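PDB 3ECC: DNA replication protein DnaC from Aquifex aeolicus, which acts as a helicase loader in the initiation of DNA replication and binds adenine nucleotide and magnesium. Local coordinates for residues 31-36 and 101-106; 27-32 and 56-61; 40-45 and 168-173; 61-64 and 68-71. One frame throughout, in Å; residues are numbered along the deposited sequence.

Interaction 1: residues 31-36 and 101-106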
loop_
_atom_site.group_PDB
_atom_site.type_symbol
_atom_site.label_atom_id
_atom_site.label_comp_id
_atom_site.label_asym_id
_atom_site.label_seq_id
_atom_site.Cartn_x
_atom_site.Cartn_y
_atom_site.Cartn_z
ATOM N N HIS A 31 4.347 15.796 4.549
ATOM C CA HIS A 31 4.677 17.204 4.465
ATOM C C HIS A 31 5.176 17.602 3.067
ATOM O O HIS A 31 4.831 18.674 2.562
ATOM C CB HIS A 31 5.710 17.578 5.531
ATOM C CG HIS A 31 5.965 19.047 5.627
ATOM N ND1 HIS A 31 7.190 19.612 5.333
ATOM C CD2 HIS A 31 5.144 20.074 5.955
ATOM C CE1 HIS A 31 7.113 20.922 5.488
ATOM N NE2 HIS A 31 5.884 21.228 5.866
ATOM N N ASN A 32 5.961 16.730 2.441
ATOM C CA ASN A 32 6.575 17.046 1.156
ATOM C C ASN A 32 5.827 16.480 -0.028
ATOM O O ASN A 32 6.410 16.289 -1.091
ATOM C CB ASN A 32 8.010 16.534 1.125
ATOM C CG ASN A 32 8.922 17.336 2.011
ATOM O OD1 ASN A 32 8.539 18.393 2.513
ATOM N ND2 ASN A 32 10.144 16.846 2.208
ATOM N N PHE A 33 4.537 16.217 0.154
ATOM C CA PHE A 33 3.775 15.435 -0.805
ATOM C C PHE A 33 3.305 16.224 -2.033
ATOM O O PHE A 33 2.493 17.153 -1.931
ATOM C CB PHE A 33 2.588 14.769 -0.109
ATOM C CG PHE A 33 1.852 13.788 -0.975
ATOM C CD1 PHE A 33 2.374 12.519 -1.216
ATOM C CD2 PHE A 33 0.643 14.134 -1.553
ATOM C CE1 PHE A 33 1.703 11.614 -2.016
ATOM C CE2 PHE A 33 -0.036 13.227 -2.352
ATOM C CZ PHE A 33 0.498 11.965 -2.582
ATOM N N ASN A 34 3.840 15.846 -3.187
ATOM C CA ASN A 34 3.327 16.287 -4.473
ATOM C C ASN A 34 2.772 15.060 -5.182
ATOM O O ASN A 34 3.529 14.138 -5.524
ATOM C CB ASN A 34 4.445 16.926 -5.310
ATOM C CG ASN A 34 3.922 17.630 -6.564
ATOM O OD1 ASN A 34 2.774 17.438 -6.972
ATOM N ND2 ASN A 34 4.771 18.454 -7.175
ATOM N N PRO A 35 1.445 15.032 -5.393
ATOM C CA PRO A 35 0.800 13.907 -6.080
ATOM C C PRO A 35 1.328 13.710 -7.504
ATOM O O PRO A 35 1.141 12.647 -8.097
ATOM C CB PRO A 35 -0.683 14.309 -6.109
ATOM C CG PRO A 35 -0.695 15.783 -5.857
ATOM C CD PRO A 35 0.475 16.060 -4.980
ATOM N N GLU A 36 2.019 14.723 -8.022
ATOM C CA GLU A 36 2.581 14.682 -9.369
ATOM C C GLU A 36 3.938 13.971 -9.402
ATOM O O GLU A 36 4.516 13.774 -10.467
ATOM C CB GLU A 36 2.697 16.102 -9.947
ATOM C CG GLU A 36 1.351 16.759 -10.283
ATOM C CD GLU A 36 0.582 15.988 -11.349
ATOM O OE1 GLU A 36 1.158 15.743 -12.439
ATOM O OE2 GLU A 36 -0.599 15.636 -11.109
ATOM N N SER A 101 -6.481 7.651 -9.353
ATOM C CA SER A 101 -6.512 8.221 -8.015
ATOM C C SER A 101 -5.160 8.805 -7.603
ATOM O O SER A 101 -4.115 8.194 -7.826
ATOM C CB SER A 101 -6.947 7.171 -6.998
ATOM O OG SER A 101 -7.166 7.770 -5.733
ATOM N N PRO A 102 -5.189 9.991 -6.972
ATOM C CA PRO A 102 -3.980 10.676 -6.507
ATOM C C PRO A 102 -3.245 9.908 -5.410
ATOM O O PRO A 102 -2.016 9.943 -5.352
ATOM C CB PRO A 102 -4.517 12.008 -5.963
ATOM C CG PRO A 102 -5.968 11.763 -5.699
ATOM C CD PRO A 102 -6.398 10.809 -6.762
ATOM N N VAL A 103 -3.995 9.238 -4.539
ATOM C CA VAL A 103 -3.406 8.386 -3.506
ATOM C C VAL A 103 -4.208 7.098 -3.412
ATOM O O VAL A 103 -5.430 7.131 -3.311
ATOM C CB VAL A 103 -3.408 9.070 -2.119
ATOM C CG1 VAL A 103 -2.918 8.108 -1.050
ATOM C CG2 VAL A 103 -2.542 10.305 -2.127
ATOM N N LEU A 104 -3.519 5.964 -3.464
ATOM C CA LEU A 104 -4.176 4.675 -3.352
ATOM C C LEU A 104 -3.455 3.792 -2.346
ATOM O O LEU A 104 -2.226 3.698 -2.351
ATOM C CB LEU A 104 -4.255 3.978 -4.716
ATOM C CG LEU A 104 -5.046 2.660 -4.805
ATOM C CD1 LEU A 104 -6.556 2.889 -4.716
ATOM C CD2 LEU A 104 -4.701 1.918 -6.083
ATOM N N VAL A 105 -4.233 3.161 -1.470
ATOM C CA VAL A 105 -3.699 2.194 -0.535
ATOM C C VAL A 105 -4.105 0.803 -0.985
ATOM O O VAL A 105 -5.296 0.495 -1.074
ATOM C CB VAL A 105 -4.222 2.429 0.901
ATOM C CG1 VAL A 105 -3.439 1.575 1.901
ATOM C CG2 VAL A 105 -4.143 3.897 1.268
ATOM N N LEU A 106 -3.113 -0.026 -1.292
ATOM C CA LEU A 106 -3.339 -1.452 -1.496
ATOM C C LEU A 106 -2.917 -2.211 -0.241
ATOM O O LEU A 106 -1.724 -2.419 -0.004
ATOM C CB LEU A 106 -2.562 -1.964 -2.714
ATOM C CG LEU A 106 -2.846 -1.341 -4.084
ATOM C CD1 LEU A 106 -1.994 -2.002 -5.144
ATOM C CD2 LEU A 106 -4.316 -1.441 -4.443
#
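An apolar contact between two loops lies just ahead of strand 104-107: Phe33 and Pro35, in the linker between helix 17-31 and strand 40-45, meet Pro102 and Val103, which lead into that strand. The closest touch is between Phe33 CZ and Val103 CG2, 3.5 Å apart; Phe33 CE2 follows at 3.9 Å from the same methyl. The two side chains cross obliquely, so that one methyl touches the CZ-CE2 side of the ring without stacking on it. With CG anti to the backbone N (chi1 -172°), the ring of Phe33 reaches over to Val103. The carbonyl of Pro102 comes to the rim of that ring, near its plane, with its O 4.3 Å from Phe33 CZ; this oxygen also has a hydrogen bond with Ser135 OG. A looser touch joins the two prolines, Pro35 CB lying 4.5 Å from Pro102 CB. Each segment is braced locally. Asn34 OD1 accepts from Glu36 N at 3.0 Å in an Asx turn spanning Pro35, the donor standing 53° out of the carbonyl plane. Ser101 OG donates to Val103 O at 3.0 Å within the turn. Around the contact, Ile62 and Ile68 pack on Phe33, and Phe29 meets its ring with planes about 55° apart. Across the segments the association is therefore by van der Waals contact alone: shape holds the linker against the loop that leads into strand 104-107, while the polar bonds serve to fix the local fold of each side.

Interaction 2: residues 27-32 and 56-61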
loop_
_atom_site.group_PDB
_atom_site.type_symbol
_atom_site.label_atom_id
_atom_site.label_comp_id
_atom_site.label_asym_id
_atom_site.label_seq_id
_atom_site.Cartn_x
_atom_site.Cartn_y
_atom_site.Cartn_z
ATOM N N ARG A 27 5.792 11.473 8.362
ATOM C CA ARG A 27 5.545 12.900 8.589
ATOM C C ARG A 27 6.290 13.783 7.575
ATOM O O ARG A 27 5.716 14.736 7.032
ATOM C CB ARG A 27 5.881 13.300 10.042
ATOM C CG ARG A 27 4.860 12.801 11.081
ATOM C CD ARG A 27 4.849 13.644 12.352
ATOM N NE ARG A 27 3.794 13.235 13.290
ATOM C CZ ARG A 27 2.526 13.655 13.244
ATOM N NH1 ARG A 27 2.126 14.502 12.302
ATOM N NH2 ARG A 27 1.651 13.217 14.142
ATOM N N VAL A 28 7.548 13.438 7.300
ATOM C CA VAL A 28 8.314 14.084 6.242
ATOM C C VAL A 28 7.623 13.891 4.899
ATOM O O VAL A 28 7.474 14.841 4.133
ATOM C CB VAL A 28 9.747 13.526 6.163
ATOM C CG1 VAL A 28 10.434 13.999 4.900
ATOM C CG2 VAL A 28 10.541 13.929 7.382
ATOM N N PHE A 29 7.189 12.657 4.631
ATOM C CA PHE A 29 6.520 12.296 3.372
ATOM C C PHE A 29 5.250 13.125 3.157
ATOM O O PHE A 29 5.121 13.824 2.149
ATOM C CB PHE A 29 6.198 10.783 3.346
ATOM C CG PHE A 29 5.464 10.333 2.104
ATOM C CD1 PHE A 29 6.165 9.929 0.972
ATOM C CD2 PHE A 29 4.077 10.325 2.066
ATOM C CE1 PHE A 29 5.491 9.531 -0.176
ATOM C CE2 PHE A 29 3.396 9.923 0.918
ATOM C CZ PHE A 29 4.104 9.523 -0.200
ATOM N N VAL A 30 4.334 13.059 4.126
ATOM C CA VAL A 30 3.063 13.802 4.095
ATOM C C VAL A 30 3.280 15.300 3.939
ATOM O O VAL A 30 2.504 15.993 3.271
ATOM C CB VAL A 30 2.249 13.563 5.383
ATOM C CG1 VAL A 30 1.080 14.539 5.473
ATOM C CG2 VAL A 30 1.761 12.121 5.447
ATOM N N HIS A 31 4.347 15.796 4.549
ATOM C CA HIS A 31 4.677 17.204 4.465
ATOM C C HIS A 31 5.176 17.602 3.067
ATOM O O HIS A 31 4.831 18.674 2.562
ATOM C CB HIS A 31 5.710 17.578 5.531
ATOM C CG HIS A 31 5.965 19.047 5.627
ATOM N ND1 HIS A 31 7.190 19.612 5.333
ATOM C CD2 HIS A 31 5.144 20.074 5.955
ATOM C CE1 HIS A 31 7.113 20.922 5.488
ATOM N NE2 HIS A 31 5.884 21.228 5.866
ATOM N N ASN A 32 5.961 16.730 2.441
ATOM C CA ASN A 32 6.575 17.046 1.156
ATOM C C ASN A 32 5.827 16.480 -0.028
ATOM O O ASN A 32 6.410 16.289 -1.091
ATOM C CB ASN A 32 8.010 16.534 1.125
ATOM C CG ASN A 32 8.922 17.336 2.011
ATOM O OD1 ASN A 32 8.539 18.393 2.513
ATOM N ND2 ASN A 32 10.144 16.846 2.208
ATOM N N VAL A 56 -3.419 3.945 6.954
ATOM C CA VAL A 56 -4.653 4.721 7.060
ATOM C C VAL A 56 -4.337 6.106 7.627
ATOM O O VAL A 56 -4.887 7.122 7.173
ATOM C CB VAL A 56 -5.716 4.004 7.921
ATOM C CG1 VAL A 56 -6.956 4.876 8.075
ATOM C CG2 VAL A 56 -6.095 2.672 7.294
ATOM N N ALA A 57 -3.421 6.140 8.598
ATOM C CA ALA A 57 -2.913 7.394 9.157
ATOM C C ALA A 57 -2.326 8.293 8.071
ATOM O O ALA A 57 -2.670 9.478 7.985
ATOM C CB ALA A 57 -1.871 7.114 10.237
ATOM N N THR A 58 -1.456 7.723 7.237
ATOM C CA THR A 58 -0.809 8.472 6.162
ATOM C C THR A 58 -1.850 9.031 5.195
ATOM O O THR A 58 -1.756 10.177 4.760
ATOM C CB THR A 58 0.205 7.600 5.393
ATOM O OG1 THR A 58 1.083 6.954 6.319
ATOM C CG2 THR A 58 1.029 8.447 4.449
ATOM N N LEU A 59 -2.861 8.226 4.897
ATOM C CA LEU A 59 -3.901 8.622 3.952
ATOM C C LEU A 59 -4.687 9.831 4.468
ATOM O O LEU A 59 -5.031 10.735 3.694
ATOM C CB LEU A 59 -4.835 7.441 3.666
ATOM C CG LEU A 59 -6.038 7.640 2.741
ATOM C CD1 LEU A 59 -5.599 8.084 1.364
ATOM C CD2 LEU A 59 -6.860 6.360 2.653
ATOM N N LYS A 60 -4.953 9.836 5.777
ATOM C CA LYS A 60 -5.678 10.921 6.440
ATOM C C LYS A 60 -4.822 12.178 6.557
ATOM O O LYS A 60 -5.295 13.287 6.293
ATOM C CB LYS A 60 -6.121 10.485 7.838
ATOM C CG LYS A 60 -7.531 9.948 7.927
ATOM C CD LYS A 60 -7.795 9.337 9.309
ATOM C CE LYS A 60 -7.594 10.350 10.451
ATOM N NZ LYS A 60 -8.644 11.430 10.503
ATOM N N ALA A 61 -3.559 11.994 6.946
ATOM C CA ALA A 61 -2.637 13.108 7.118
ATOM C C ALA A 61 -2.470 13.893 5.821
ATOM O O ALA A 61 -2.474 15.121 5.827
ATOM C CB ALA A 61 -1.295 12.613 7.626
#
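Val30 packs against Thr58 and Ala61 in a helix-on-helix contact between the end of helix 17-31 and helix 51-65, the helix that begins at the P-loop in this nucleotide-binding fold. The two short axes run in roughly the same direction, crossing at -32° with 9.9 Å between them. Along the second helix, Thr58 comes first. Its CG2, anti to the backbone N (chi1 of OG1 -50°), reaches the first helix, 3.9 Å from Val30 CG2. The same methyl approaches the ring of Phe29 obliquely, 4.3 Å from CD2. The hydroxyl of Thr58 is spent within its own helix, on a hydrogen bond to Leu54 O, which leaves the methyl to do the packing. One turn further on, Ala61 is the residue nearest Val30, with CA atoms 6.5 Å apart. Both branches of Val30 use it, so that the valine straddles the alanine methyl. Cut back to an alanine, position 30 would probably lose the contacts of both its methyls and leave a gap beside the Thr58 methyl and Ala61 CB. Leu9 also touches Ala61, and Ile62 and Lys65 extend the cover of Val30. On Ala61 itself, Val30 CG1 sits 3.7 Å from CB and 3.6 Å from the carbonyl O, while Val30 CG2 is 3.8 Å from CB.

Interaction 3: residues 40-45 and 168-173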
loop_
_atom_site.group_PDB
_atom_site.type_symbol
_atom_site.label_atom_id
_atom_site.label_comp_id
_atom_site.label_asym_id
_atom_site.label_seq_id
_atom_site.Cartn_x
_atom_site.Cartn_y
_atom_site.Cartn_z
ATOM N N GLY A 40 5.257 6.723 -3.193
ATOM C CA GLY A 40 4.464 6.170 -2.118
ATOM C C GLY A 40 5.342 5.574 -1.047
ATOM O O GLY A 40 6.543 5.832 -1.004
ATOM N N LEU A 41 4.733 4.770 -0.180
ATOM C CA LEU A 41 5.458 4.049 0.851
ATOM C C LEU A 41 5.052 2.594 0.820
ATOM O O LEU A 41 3.936 2.259 0.431
ATOM C CB LEU A 41 5.159 4.633 2.234
ATOM C CG LEU A 41 5.330 6.145 2.430
ATOM C CD1 LEU A 41 4.627 6.600 3.701
ATOM C CD2 LEU A 41 6.812 6.545 2.447
ATOM N N THR A 42 5.972 1.732 1.234
ATOM C CA THR A 42 5.719 0.310 1.324
ATOM C C THR A 42 6.004 -0.183 2.738
ATOM O O THR A 42 7.122 -0.074 3.236
ATOM C CB THR A 42 6.573 -0.468 0.316
ATOM O OG1 THR A 42 6.370 0.073 -0.999
ATOM C CG2 THR A 42 6.202 -1.948 0.323
ATOM N N PHE A 43 4.974 -0.719 3.383
ATOM C CA PHE A 43 5.084 -1.210 4.752
ATOM C C PHE A 43 5.163 -2.727 4.756
ATOM O O PHE A 43 4.251 -3.410 4.287
ATOM C CB PHE A 43 3.875 -0.773 5.578
ATOM C CG PHE A 43 3.722 0.709 5.700
ATOM C CD1 PHE A 43 4.376 1.403 6.707
ATOM C CD2 PHE A 43 2.911 1.408 4.821
ATOM C CE1 PHE A 43 4.228 2.766 6.834
ATOM C CE2 PHE A 43 2.752 2.780 4.939
ATOM C CZ PHE A 43 3.409 3.461 5.947
ATOM N N VAL A 44 6.260 -3.248 5.289
ATOM C CA VAL A 44 6.489 -4.679 5.342
ATOM C C VAL A 44 6.579 -5.105 6.801
ATOM O O VAL A 44 6.944 -4.309 7.658
ATOM C CB VAL A 44 7.792 -5.050 4.603
ATOM C CG1 VAL A 44 7.849 -6.541 4.329
ATOM C CG2 VAL A 44 7.887 -4.291 3.294
ATOM N N GLY A 45 6.229 -6.356 7.082
ATOM C CA GLY A 45 6.348 -6.889 8.435
ATOM C C GLY A 45 5.330 -7.959 8.786
ATOM O O GLY A 45 4.417 -8.251 8.014
ATOM N N SER A 168 9.721 -4.953 -8.853
ATOM C CA SER A 168 10.756 -4.066 -9.339
ATOM C C SER A 168 10.229 -2.642 -9.449
ATOM O O SER A 168 10.923 -1.688 -9.101
ATOM C CB SER A 168 11.239 -4.566 -10.703
ATOM O OG SER A 168 12.102 -3.646 -11.338
ATOM N N LYS A 169 9.013 -2.505 -9.965
ATOM C CA LYS A 169 8.382 -1.194 -10.110
ATOM C C LYS A 169 7.941 -0.630 -8.759
ATOM O O LYS A 169 8.030 0.571 -8.528
ATOM C CB LYS A 169 7.199 -1.265 -11.084
ATOM C CG LYS A 169 7.612 -1.569 -12.511
ATOM C CD LYS A 169 6.437 -1.514 -13.459
ATOM C CE LYS A 169 6.887 -1.678 -14.903
ATOM N NZ LYS A 169 7.370 -3.064 -15.168
ATOM N N ILE A 170 7.491 -1.510 -7.868
ATOM C CA ILE A 170 7.149 -1.129 -6.498
ATOM C C ILE A 170 8.363 -0.553 -5.764
ATOM O O ILE A 170 8.243 0.380 -4.962
ATOM C CB ILE A 170 6.586 -2.331 -5.709
ATOM C CG1 ILE A 170 5.198 -2.712 -6.230
ATOM C CG2 ILE A 170 6.559 -2.034 -4.200
ATOM C CD1 ILE A 170 4.684 -4.027 -5.673
ATOM N N TYR A 171 9.535 -1.103 -6.061
ATOM C CA TYR A 171 10.767 -0.667 -5.434
ATOM C C TYR A 171 11.274 0.678 -5.968
ATOM O O TYR A 171 11.890 1.440 -5.231
ATOM C CB TYR A 171 11.844 -1.750 -5.562
ATOM C CG TYR A 171 13.103 -1.462 -4.778
ATOM C CD1 TYR A 171 13.056 -1.226 -3.402
ATOM C CD2 TYR A 171 14.349 -1.444 -5.403
ATOM C CE1 TYR A 171 14.214 -0.966 -2.676
ATOM C CE2 TYR A 171 15.508 -1.183 -4.687
ATOM C CZ TYR A 171 15.436 -0.945 -3.325
ATOM O OH TYR A 171 16.588 -0.681 -2.602
ATOM N N GLU A 172 10.999 0.987 -7.234
ATOM C CA GLU A 172 11.381 2.291 -7.771
ATOM C C GLU A 172 10.510 3.410 -7.216
ATOM O O GLU A 172 11.030 4.442 -6.802
ATOM C CB GLU A 172 11.403 2.310 -9.312
ATOM C CG GLU A 172 11.357 3.732 -9.928
ATOM C CD GLU A 172 12.185 3.889 -11.206
ATOM O OE1 GLU A 172 11.710 4.558 -12.152
ATOM O OE2 GLU A 172 13.316 3.365 -11.257
ATOM N N MET A 173 9.193 3.213 -7.205
ATOM C CA MET A 173 8.268 4.287 -6.832
ATOM C C MET A 173 8.135 4.526 -5.323
ATOM O O MET A 173 7.878 5.649 -4.887
ATOM C CB MET A 173 6.886 4.058 -7.463
ATOM C CG MET A 173 6.816 4.434 -8.961
ATOM S SD MET A 173 6.363 6.173 -9.370
ATOM C CE MET A 173 4.579 6.057 -9.559
#
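Gly40, at the start of its strand, and Met173, the last residue of helix 164-173, bring their CA atoms to 6.3 Å, and Gly40 N donates a weak hydrogen bond to Met173 O at 3.3 Å with an N-H...O angle of 159°. Because the helix runs straight into strand 174-178, which pairs with strand 40-45 in parallel, this bond sits just ahead of the ladder continued by Gly40 and Thr42 with Glu175. Further along the strand, Thr42 turns its side chain toward the helix and meets Ile170: Thr42 OG1 lies 3.8 Å from Ile170 CG2, the two side chains crossing at about a right angle. With CG2 anti to the backbone N and CG1 beside it (chi1 -70°), Ile170 offers its short branch to the threonine. The hydroxyl is not left to the methyl alone, since it is hydrogen-bonded to Asn174 ND2. Ile170 also packs on Ile138 of the neighbouring strand and on Leu109. The strand leads on to Gly45 and the nucleotide-binding loop, where Gly45 O is hydrogen-bonded to Lys51 NZ. The helix is thus joined to the strand by one weak backbone bond and light packing, and the threonine's polar need is met by the residue just after the helix.

Interaction 4: residues 61-64 and 68-71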
loop_
_atom_site.group_PDB
_atom_site.type_symbol
_atom_site.label_atom_id
_atom_site.label_comp_id
_atom_site.label_asym_id
_atom_site.label_seq_id
_atom_site.Cartn_x
_atom_site.Cartn_y
_atom_site.Cartn_z
ATOM N N ALA A 61 -3.559 11.994 6.946
ATOM C CA ALA A 61 -2.637 13.108 7.118
ATOM C C ALA A 61 -2.470 13.893 5.821
ATOM O O ALA A 61 -2.474 15.121 5.827
ATOM C CB ALA A 61 -1.295 12.613 7.626
ATOM N N ILE A 62 -2.342 13.176 4.708
ATOM C CA ILE A 62 -2.291 13.801 3.390
ATOM C C ILE A 62 -3.544 14.639 3.161
ATOM O O ILE A 62 -3.459 15.802 2.771
ATOM C CB ILE A 62 -2.152 12.746 2.274
ATOM C CG1 ILE A 62 -0.760 12.117 2.319
ATOM C CG2 ILE A 62 -2.418 13.365 0.903
ATOM C CD1 ILE A 62 -0.653 10.825 1.574
ATOM N N TYR A 63 -4.700 14.050 3.452
ATOM C CA TYR A 63 -5.977 14.724 3.267
ATOM C C TYR A 63 -6.185 15.920 4.213
ATOM O O TYR A 63 -6.864 16.885 3.862
ATOM C CB TYR A 63 -7.125 13.724 3.422
ATOM C CG TYR A 63 -8.452 14.376 3.716
ATOM C CD1 TYR A 63 -9.212 14.940 2.694
ATOM C CD2 TYR A 63 -8.939 14.452 5.022
ATOM C CE1 TYR A 63 -10.429 15.547 2.956
ATOM C CE2 TYR A 63 -10.156 15.065 5.296
ATOM C CZ TYR A 63 -10.894 15.610 4.257
ATOM O OH TYR A 63 -12.098 16.219 4.518
ATOM N N GLU A 64 -5.604 15.860 5.405
ATOM C CA GLU A 64 -5.801 16.926 6.392
ATOM C C GLU A 64 -4.749 18.025 6.294
ATOM O O GLU A 64 -4.922 19.093 6.873
ATOM C CB GLU A 64 -5.881 16.365 7.822
ATOM C CG GLU A 64 -4.541 15.928 8.427
ATOM C CD GLU A 64 -4.703 15.101 9.712
ATOM O OE1 GLU A 64 -5.754 15.231 10.382
ATOM O OE2 GLU A 64 -3.774 14.326 10.053
ATOM N N ILE A 68 -5.904 16.414 -0.322
ATOM C CA ILE A 68 -5.989 15.458 -1.425
ATOM C C ILE A 68 -6.693 14.186 -0.952
ATOM O O ILE A 68 -6.203 13.486 -0.065
ATOM C CB ILE A 68 -4.585 15.134 -1.994
ATOM C CG1 ILE A 68 -4.038 16.342 -2.760
ATOM C CG2 ILE A 68 -4.631 13.905 -2.896
ATOM C CD1 ILE A 68 -2.529 16.470 -2.710
ATOM N N ARG A 69 -7.867 13.926 -1.526
ATOM C CA ARG A 69 -8.686 12.768 -1.172
ATOM C C ARG A 69 -8.232 11.515 -1.919
ATOM O O ARG A 69 -8.251 11.480 -3.155
ATOM C CB ARG A 69 -10.159 13.040 -1.495
ATOM C CG ARG A 69 -10.904 13.806 -0.426
ATOM C CD ARG A 69 -12.397 13.840 -0.723
ATOM N NE ARG A 69 -13.197 13.967 0.497
ATOM C CZ ARG A 69 -14.403 13.423 0.661
ATOM N NH1 ARG A 69 -14.948 12.700 -0.310
ATOM N NH2 ARG A 69 -15.058 13.586 1.805
ATOM N N GLY A 70 -7.828 10.491 -1.168
ATOM C CA GLY A 70 -7.448 9.207 -1.753
ATOM C C GLY A 70 -8.416 8.098 -1.378
ATOM O O GLY A 70 -9.528 8.366 -0.904
ATOM N N TYR A 71 -7.995 6.848 -1.570
ATOM C CA TYR A 71 -8.848 5.692 -1.276
ATOM C C TYR A 71 -8.074 4.593 -0.547
ATOM O O TYR A 71 -6.885 4.395 -0.797
ATOM C CB TYR A 71 -9.461 5.131 -2.566
ATOM C CG TYR A 71 -10.409 6.069 -3.296
ATOM C CD1 TYR A 71 -11.788 5.987 -3.110
ATOM C CD2 TYR A 71 -9.924 7.022 -4.189
ATOM C CE1 TYR A 71 -12.655 6.837 -3.783
ATOM C CE2 TYR A 71 -10.781 7.879 -4.864
ATOM C CZ TYR A 71 -12.143 7.781 -4.659
ATOM O OH TYR A 71 -12.987 8.633 -5.333
#
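Tyr63 and Ile62, near the end of helix 51-65, receive the returning chain at Ile68 and Arg69. The carbonyl of Ile68 comes in beside Tyr63, its O 3.6 Å from Tyr63 CA and near the plane of the ring, at the edge; the CA-H...O angle of 123° makes this a bent contact. Next to it, Arg69 runs alongside the tyrosine, both side chains pointing the same way. Arg69 CG makes the nearest touch between them, 3.7 Å from Tyr63 CD1, and Arg69 NE follows at 4.0 Å from Tyr63 CE1. Ring and guanidinium planes stand 62° apart, with CE1 at the guanidinium's edge, so the groups are not stacked. On the inner side, Ile62 CG2, anti to the backbone N, lies 4.0 Å from Ile68 CB and 3.9 Å from Ile68 O. In the second shell, Ile68 packs also on Pro35 and Pro102. The contact accordingly has an apolar inner half and an outer half at the surface, made by Tyr63 and Arg69. Beyond Gly70 the chain enters strand 71-74, where Tyr71 pairs with Val103 and Val105. Helix, tight return and strand together form the second half of the beta-alpha-beta crossover from strand 40-45 to strand 71-74, typical of P-loop nucleotide-binding folds.

In the fold
Interactions 1 and 2 start from the same stretch of chain, sharing His31 and Asn32; interaction 4 follows interaction 2 on helix 51-65, sharing Ala61, and interaction 3 crosses interactions 1 and 2 in sequence. Interactions 1, 2 and 4 cluster on the same side of the chain's centre, their centres 8 to 9 Å apart, and Leu59 packs on Val103 and Val105. Interaction 3, which joins strand 40-45 to helix 164-173, lies 13 to 19 Å away, though Phe29 and Thr58 reach Leu41. The parallel sheet, ordered 71-74, 104-107, 136-141, 40-45, 174-178, has the arrangement of AAA+ proteins, and the contacts lie between helices, linkers and the sheet next to the nucleotide-binding loop.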